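Local coordinates for UV damage endonuclease (Sulfolobus acidocaldarius, PDB 3TC3), which probably cleaves DNA at sites of ultraviolet damage, as a metal-dependent TIM-barrel endonuclease that flips dinucleotides to recognise different lesions, at residues Y252-P257 / E270-R275; V263-I268 / L287-K292. All coordinates share one frame; numbering follows the deposited sequence.

Interaction 1 (Y252-P257 / E270-R275); sequences YSEQEP and EENFRR
Y252 meets F273 in a T-shaped (edge-to-face) aromatic pair between the C-terminal end of strand 249-252 and the start of helix 270-279. Strand 249-252 is the seventh of the eight-stranded parallel TIM barrel, and helix 270-279 follows it. The ring centroids are 5.2 Å apart and the planes are almost perpendicular, at 89°. F273 supplies the edge: its CD1 stands over the centre of the Y252 ring, and the nearest carbon pair is CD1 of F273 and CZ of Y252, 3.9 Å apart. CG of Y252 lies opposite the backbone N (chi1 176°), which carries the phenol from the strand end toward the helix. F276 makes a second edge-to-face pair with Y252.

The Y252 hydroxyl reaches the helix backbone near N272 and F273, but it is not hydrogen-bonded there. It donates instead to E254, with Y252 OH 2.7 Å from E254 OE2. That oxygen also accepts from the backbone N of N269, just before the helix. Two donors therefore hold this arm of the carboxylate, which helps to hold the phenol's orientation.

S253 takes no part in this contact; its OG bonds to O of E288, a residue of the metal site. E254 then uses both oxygens. Its chain is extended beyond CG, and OE1 accepts from the amide of N272. N272 ND2 comes from 64° out of the carboxylate plane of E254, while OE1 lies in the amide plane of N272.

The other end of this amide is also gripped. R275 sends NH1 and NH2 end-on to OD1 of N272, from opposite faces of the amide plane, which limits rotation of the amide. The bond to E254 is nearly straight, with N272 ND2 3.1 Å from E254 OE1.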
loop_
_atom_site.group_PDB
_atom_site.type_symbol
_atom_site.label_atom_id
_atom_site.label_comp_id
_atom_site.label_asym_id
_atom_site.label_seq_id
_atom_site.Cartn_x
_atom_site.Cartn_y
_atom_site.Cartn_z
ATOM N N TYR A 252 1.514 -8.113 6.125
ATOM C CA TYR A 252 1.709 -9.485 6.557
ATOM C C TYR A 252 1.879 -10.365 5.324
ATOM O O TYR A 252 1.013 -10.432 4.447
ATOM C CB TYR A 252 0.516 -9.992 7.408
ATOM C CG TYR A 252 0.714 -11.472 7.760
ATOM C CD1 TYR A 252 0.228 -12.522 6.912
ATOM C CD2 TYR A 252 1.364 -11.842 8.936
ATOM C CE1 TYR A 252 0.404 -13.852 7.230
ATOM C CE2 TYR A 252 1.481 -13.120 9.306
ATOM C CZ TYR A 252 1.075 -14.167 8.439
ATOM O OH TYR A 252 1.275 -15.447 8.849
ATOM N N SER A 253 2.952 -11.119 5.313
ATOM C CA SER A 253 3.123 -12.187 4.314
ATOM C C SER A 253 3.857 -13.339 4.880
ATOM O O SER A 253 4.217 -13.320 6.044
ATOM C CB SER A 253 3.851 -11.678 3.046
ATOM O OG SER A 253 3.525 -12.632 2.010
ATOM N N GLU A 254 3.936 -14.399 4.059
ATOM C CA GLU A 254 4.684 -15.580 4.462
ATOM C C GLU A 254 5.472 -16.074 3.264
ATOM O O GLU A 254 5.130 -15.757 2.121
ATOM C CB GLU A 254 3.762 -16.743 4.886
ATOM C CG GLU A 254 2.846 -16.415 6.094
ATOM C CD GLU A 254 1.949 -17.530 6.372
ATOM O OE1 GLU A 254 2.284 -18.704 6.054
ATOM O OE2 GLU A 254 0.898 -17.281 6.944
ATOM N N GLN A 255 6.472 -16.868 3.570
ATOM C CA GLN A 255 7.250 -17.498 2.553
ATOM C C GLN A 255 6.463 -18.605 1.867
ATOM O O GLN A 255 5.886 -19.454 2.557
ATOM C CB GLN A 255 8.516 -17.998 3.244
ATOM C CG GLN A 255 9.329 -18.926 2.268
ATOM C CD GLN A 255 9.954 -18.072 1.207
ATOM O OE1 GLN A 255 10.541 -17.004 1.520
ATOM N NE2 GLN A 255 9.816 -18.480 -0.063
ATOM N N GLU A 256 6.413 -18.606 0.506
ATOM C CA GLU A 256 5.863 -19.820 -0.193
ATOM C C GLU A 256 6.849 -21.001 -0.082
ATOM O O GLU A 256 8.027 -20.852 -0.420
ATOM C CB GLU A 256 5.622 -19.526 -1.633
ATOM C CG GLU A 256 4.906 -20.678 -2.425
ATOM C CD GLU A 256 3.472 -20.864 -2.087
ATOM O OE1 GLU A 256 3.039 -20.339 -1.012
ATOM O OE2 GLU A 256 2.752 -21.475 -2.942
ATOM N N PRO A 257 6.358 -22.134 0.418
ATOM C CA PRO A 257 7.260 -23.271 0.600
ATOM C C PRO A 257 7.846 -23.683 -0.726
ATOM O O PRO A 257 7.148 -23.698 -1.724
ATOM C CB PRO A 257 6.326 -24.353 1.075
ATOM C CG PRO A 257 5.186 -23.613 1.782
ATOM C CD PRO A 257 5.008 -22.382 0.993
ATOM N N GLU A 270 -2.901 -20.698 8.600
ATOM C CA GLU A 270 -3.641 -20.237 9.779
ATOM C C GLU A 270 -2.805 -20.322 11.036
ATOM O O GLU A 270 -2.932 -19.437 11.909
ATOM C CB GLU A 270 -4.935 -21.045 9.977
ATOM C CG GLU A 270 -5.503 -20.951 11.413
ATOM C CD GLU A 270 -6.857 -21.618 11.601
ATOM O OE1 GLU A 270 -7.319 -22.333 10.683
ATOM O OE2 GLU A 270 -7.489 -21.369 12.631
ATOM N N GLU A 271 -1.992 -21.368 11.192
ATOM C CA GLU A 271 -1.218 -21.436 12.433
ATOM C C GLU A 271 -0.119 -20.348 12.472
ATOM O O GLU A 271 0.189 -19.813 13.541
ATOM C CB GLU A 271 -0.619 -22.863 12.595
ATOM C CG GLU A 271 -1.565 -24.052 12.087
ATOM C CD GLU A 271 -2.870 -24.051 12.791
ATOM O OE1 GLU A 271 -2.803 -23.742 14.003
ATOM O OE2 GLU A 271 -3.955 -24.318 12.171
ATOM N N ASN A 272 0.517 -20.057 11.328
ATOM C CA ASN A 272 1.508 -18.965 11.258
ATOM C C ASN A 272 0.825 -17.642 11.598
ATOM O O ASN A 272 1.379 -16.815 12.314
ATOM C CB ASN A 272 2.202 -18.905 9.887
ATOM C CG ASN A 272 3.161 -20.041 9.679
ATOM O OD1 ASN A 272 3.686 -20.602 10.630
ATOM N ND2 ASN A 272 3.397 -20.384 8.454
ATOM N N PHE A 273 -0.366 -17.438 11.035
ATOM C CA PHE A 273 -1.063 -16.178 11.283
ATOM C C PHE A 273 -1.453 -16.039 12.735
ATOM O O PHE A 273 -1.289 -14.949 13.316
ATOM C CB PHE A 273 -2.289 -16.059 10.307
ATOM C CG PHE A 273 -3.002 -14.752 10.439
ATOM C CD1 PHE A 273 -2.410 -13.581 9.976
ATOM C CD2 PHE A 273 -4.241 -14.696 11.090
ATOM C CE1 PHE A 273 -3.100 -12.330 10.151
ATOM C CE2 PHE A 273 -4.924 -13.486 11.234
ATOM C CZ PHE A 273 -4.358 -12.295 10.755
ATOM N N ARG A 274 -1.971 -17.144 13.280
ATOM C CA ARG A 274 -2.292 -17.129 14.735
ATOM C C ARG A 274 -1.044 -16.805 15.566
ATOM O O ARG A 274 -1.121 -16.027 16.542
ATOM C CB ARG A 274 -2.881 -18.478 15.151
ATOM C CG ARG A 274 -4.301 -18.641 14.693
ATOM C CD ARG A 274 -4.758 -20.094 14.946
ATOM N NE ARG A 274 -6.154 -20.254 14.633
ATOM C CZ ARG A 274 -7.134 -19.987 15.474
ATOM N NH1 ARG A 274 -6.875 -19.500 16.690
ATOM N NH2 ARG A 274 -8.382 -20.159 15.034
ATOM N N ARG A 275 0.112 -17.351 15.241
ATOM C CA ARG A 275 1.307 -17.067 16.037
ATOM C C ARG A 275 1.690 -15.601 15.936
ATOM O O ARG A 275 2.094 -14.949 16.941
ATOM C CB ARG A 275 2.466 -17.913 15.585
ATOM C CG ARG A 275 2.743 -19.136 16.489
ATOM C CD ARG A 275 4.056 -19.817 16.074
ATOM N NE ARG A 275 3.700 -20.900 15.173
ATOM C CZ ARG A 275 3.911 -20.899 13.870
ATOM N NH1 ARG A 275 4.518 -19.847 13.300
ATOM N NH2 ARG A 275 3.502 -21.946 13.132
#

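Interaction 2 (V263-I268 / L287-K292); sequences VHATTI and LEVKDK. With MN (manganese (II) ion), chain C.
The segments come closest at T266 and K290, with CA atoms 4.5 Å apart, and a backbone bond joins them: N of K290, second residue of a type I beta turn from V289 to K292, donates to A265 O at 3.0 Å. H264 lies obliquely beside E288. Its CE1 is 3.7 Å from E288 OE1, the oxygen that binds manganese at 2.3 Å. E195, D220 and D251 belong to the same metal site, and a water binds the ion too. E288 OE2 forms a salt bridge to R78, which should help hold the carboxylate at the metal. The bent K290 chain brings NZ near the H264 ring. One water links NZ to H264 N; another bonds to NZ and only weakly to H264 ND1.

T267 OG1 donates to D291 OD2 in a short bond of 2.5 Å, on the syn side of the carboxylate. D291 reaches it with CG between its backbone N and carbonyl carbon (chi1 65°). S295 OG bonds to D291 OD1. I268 CG2 packs on V289 CG1 at 3.9 Å.

The contact joins the loops after strands 249-252 and 283-287. I268 and L287 reach A299 of helix 293-305, and both touch Y252 of strand 249-252.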
loop_
_atom_site.group_PDB
_atom_site.type_symbol
_atom_site.label_atom_id
_atom_site.label_comp_id
_atom_site.label_asym_id
_atom_site.label_seq_id
_atom_site.Cartn_x
_atom_site.Cartn_y
_atom_site.Cartn_z
ATOM N N VAL A 263 9.606 -14.905 -1.930
ATOM C CA VAL A 263 8.433 -15.153 -2.768
ATOM C C VAL A 263 7.238 -15.301 -1.867
ATOM O O VAL A 263 7.242 -16.140 -0.945
ATOM C CB VAL A 263 8.632 -16.418 -3.632
ATOM C CG1 VAL A 263 7.311 -16.809 -4.379
ATOM C CG2 VAL A 263 9.804 -16.132 -4.647
ATOM N N HIS A 264 6.210 -14.512 -2.161
ATOM C CA HIS A 264 5.024 -14.454 -1.259
ATOM C C HIS A 264 4.143 -15.731 -1.407
ATOM O O HIS A 264 3.966 -16.287 -2.468
ATOM C CB HIS A 264 4.115 -13.288 -1.651
ATOM C CG HIS A 264 4.587 -11.917 -1.214
ATOM N ND1 HIS A 264 3.884 -10.795 -1.534
ATOM C CD2 HIS A 264 5.684 -11.510 -0.486
ATOM C CE1 HIS A 264 4.527 -9.714 -1.062
ATOM N NE2 HIS A 264 5.629 -10.138 -0.403
ATOM N N ALA A 265 3.646 -16.185 -0.276
ATOM C CA ALA A 265 2.789 -17.329 -0.203
ATOM C C ALA A 265 1.514 -17.158 -1.039
ATOM O O ALA A 265 0.987 -16.046 -1.228
ATOM C CB ALA A 265 2.420 -17.575 1.234
ATOM N N THR A 266 1.041 -18.331 -1.499
ATOM C CA THR A 266 -0.176 -18.322 -2.310
ATOM C C THR A 266 -1.425 -18.234 -1.401
ATOM O O THR A 266 -2.534 -17.981 -1.903
ATOM C CB THR A 266 -0.254 -19.589 -3.215
ATOM O OG1 THR A 266 0.160 -20.732 -2.497
ATOM C CG2 THR A 266 0.672 -19.361 -4.403
ATOM N N THR A 267 -1.228 -18.446 -0.097
ATOM C CA THR A 267 -2.341 -18.245 0.867
ATOM C C THR A 267 -1.705 -18.161 2.246
ATOM O O THR A 267 -0.545 -18.601 2.410
ATOM C CB THR A 267 -3.314 -19.508 0.836
ATOM O OG1 THR A 267 -4.531 -19.193 1.565
ATOM C CG2 THR A 267 -2.652 -20.769 1.505
ATOM N N ILE A 268 -2.414 -17.609 3.210
ATOM C CA ILE A 268 -1.850 -17.579 4.560
ATOM C C ILE A 268 -2.011 -18.956 5.203
ATOM O O ILE A 268 -2.925 -19.716 4.924
ATOM C CB ILE A 268 -2.475 -16.530 5.528
ATOM C CG1 ILE A 268 -3.989 -16.756 5.683
ATOM C CG2 ILE A 268 -2.208 -15.098 4.993
ATOM C CD1 ILE A 268 -4.490 -15.758 6.842
ATOM N N LEU A 287 -2.882 -8.091 4.148
ATOM C CA LEU A 287 -2.380 -9.403 3.678
ATOM C C LEU A 287 -1.828 -9.418 2.311
ATOM O O LEU A 287 -2.530 -9.005 1.361
ATOM C CB LEU A 287 -3.503 -10.470 3.749
ATOM C CG LEU A 287 -4.196 -10.487 5.094
ATOM C CD1 LEU A 287 -5.407 -11.469 5.019
ATOM C CD2 LEU A 287 -3.240 -10.993 6.239
ATOM N N GLU A 288 -0.557 -9.698 2.168
ATOM C CA GLU A 288 0.052 -9.695 0.818
ATOM C C GLU A 288 0.344 -11.141 0.426
ATOM O O GLU A 288 1.447 -11.732 0.714
ATOM C CB GLU A 288 1.401 -8.945 0.895
ATOM C CG GLU A 288 1.222 -7.470 1.182
ATOM C CD GLU A 288 2.510 -6.687 1.024
ATOM O OE1 GLU A 288 3.564 -7.200 1.504
ATOM O OE2 GLU A 288 2.444 -5.555 0.552
ATOM N N VAL A 289 -0.761 -11.778 0.106
ATOM C CA VAL A 289 -0.677 -13.196 -0.351
ATOM C C VAL A 289 -1.517 -13.305 -1.623
ATOM O O VAL A 289 -2.403 -12.521 -1.926
ATOM C CB VAL A 289 -1.158 -14.144 0.743
ATOM C CG1 VAL A 289 -0.053 -14.292 1.845
ATOM C CG2 VAL A 289 -2.562 -13.792 1.291
ATOM N N LYS A 290 -1.268 -14.384 -2.368
ATOM C CA LYS A 290 -1.747 -14.333 -3.715
ATOM C C LYS A 290 -3.245 -14.658 -3.824
ATOM O O LYS A 290 -3.837 -14.281 -4.837
ATOM C CB LYS A 290 -1.024 -15.405 -4.543
ATOM C CG LYS A 290 0.531 -15.120 -4.593
ATOM C CD LYS A 290 0.841 -13.979 -5.457
ATOM C CE LYS A 290 2.405 -13.949 -5.567
ATOM N NZ LYS A 290 2.860 -12.539 -5.335
ATOM N N ASP A 291 -3.848 -15.280 -2.799
ATOM C CA ASP A 291 -5.325 -15.509 -2.903
ATOM C C ASP A 291 -6.191 -14.436 -2.262
ATOM O O ASP A 291 -7.437 -14.604 -2.207
ATOM C CB ASP A 291 -5.718 -16.923 -2.327
ATOM C CG ASP A 291 -5.472 -17.093 -0.853
ATOM O OD1 ASP A 291 -4.917 -16.143 -0.221
ATOM O OD2 ASP A 291 -5.846 -18.174 -0.366
ATOM N N LYS A 292 -5.575 -13.309 -1.887
ATOM C CA LYS A 292 -6.364 -12.032 -1.695
ATOM C C LYS A 292 -7.525 -12.247 -0.729
ATOM O O LYS A 292 -7.284 -12.572 0.456
ATOM C CB LYS A 292 -6.793 -11.395 -3.025
ATOM C CG LYS A 292 -5.534 -10.994 -3.800
ATOM C CD LYS A 292 -5.884 -10.227 -5.100
ATOM C CE LYS A 292 -4.689 -9.853 -5.948
ATOM N NZ LYS A 292 -3.821 -8.866 -5.174
HETATM MN MN MN C . 5.136 -5.615 1.989
HETATM O O HOH W 1 0.953 -11.537 -3.076
HETATM O O HOH W 2 6.020 -12.916 -4.554
HETATM O O HOH W 3 4.581 -4.274 0.092
#

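How the interactions relate
From the N terminus, the chain leaves strand 249-252 through 252-257, turns back through 263-268 and enters helix 270-279. Interaction 1 closes this strand-to-helix loop on itself, tying the end of strand 249-252 to helix 270-279. Interaction 2 starts inside that loop and reaches past helix 270-279 and strand 283-287 to 287-292, so the two contacts cross rather than nest. Their centres are about 9 Å apart. They touch where E256 OE2 and T266 OG1 are probably hydrogen-bonded at 2.7 Å. Backbone bonds also pair E254 with A265 and E256 with V263. Interaction 2 joins the last two strand-to-helix loops of the barrel beside the manganese site.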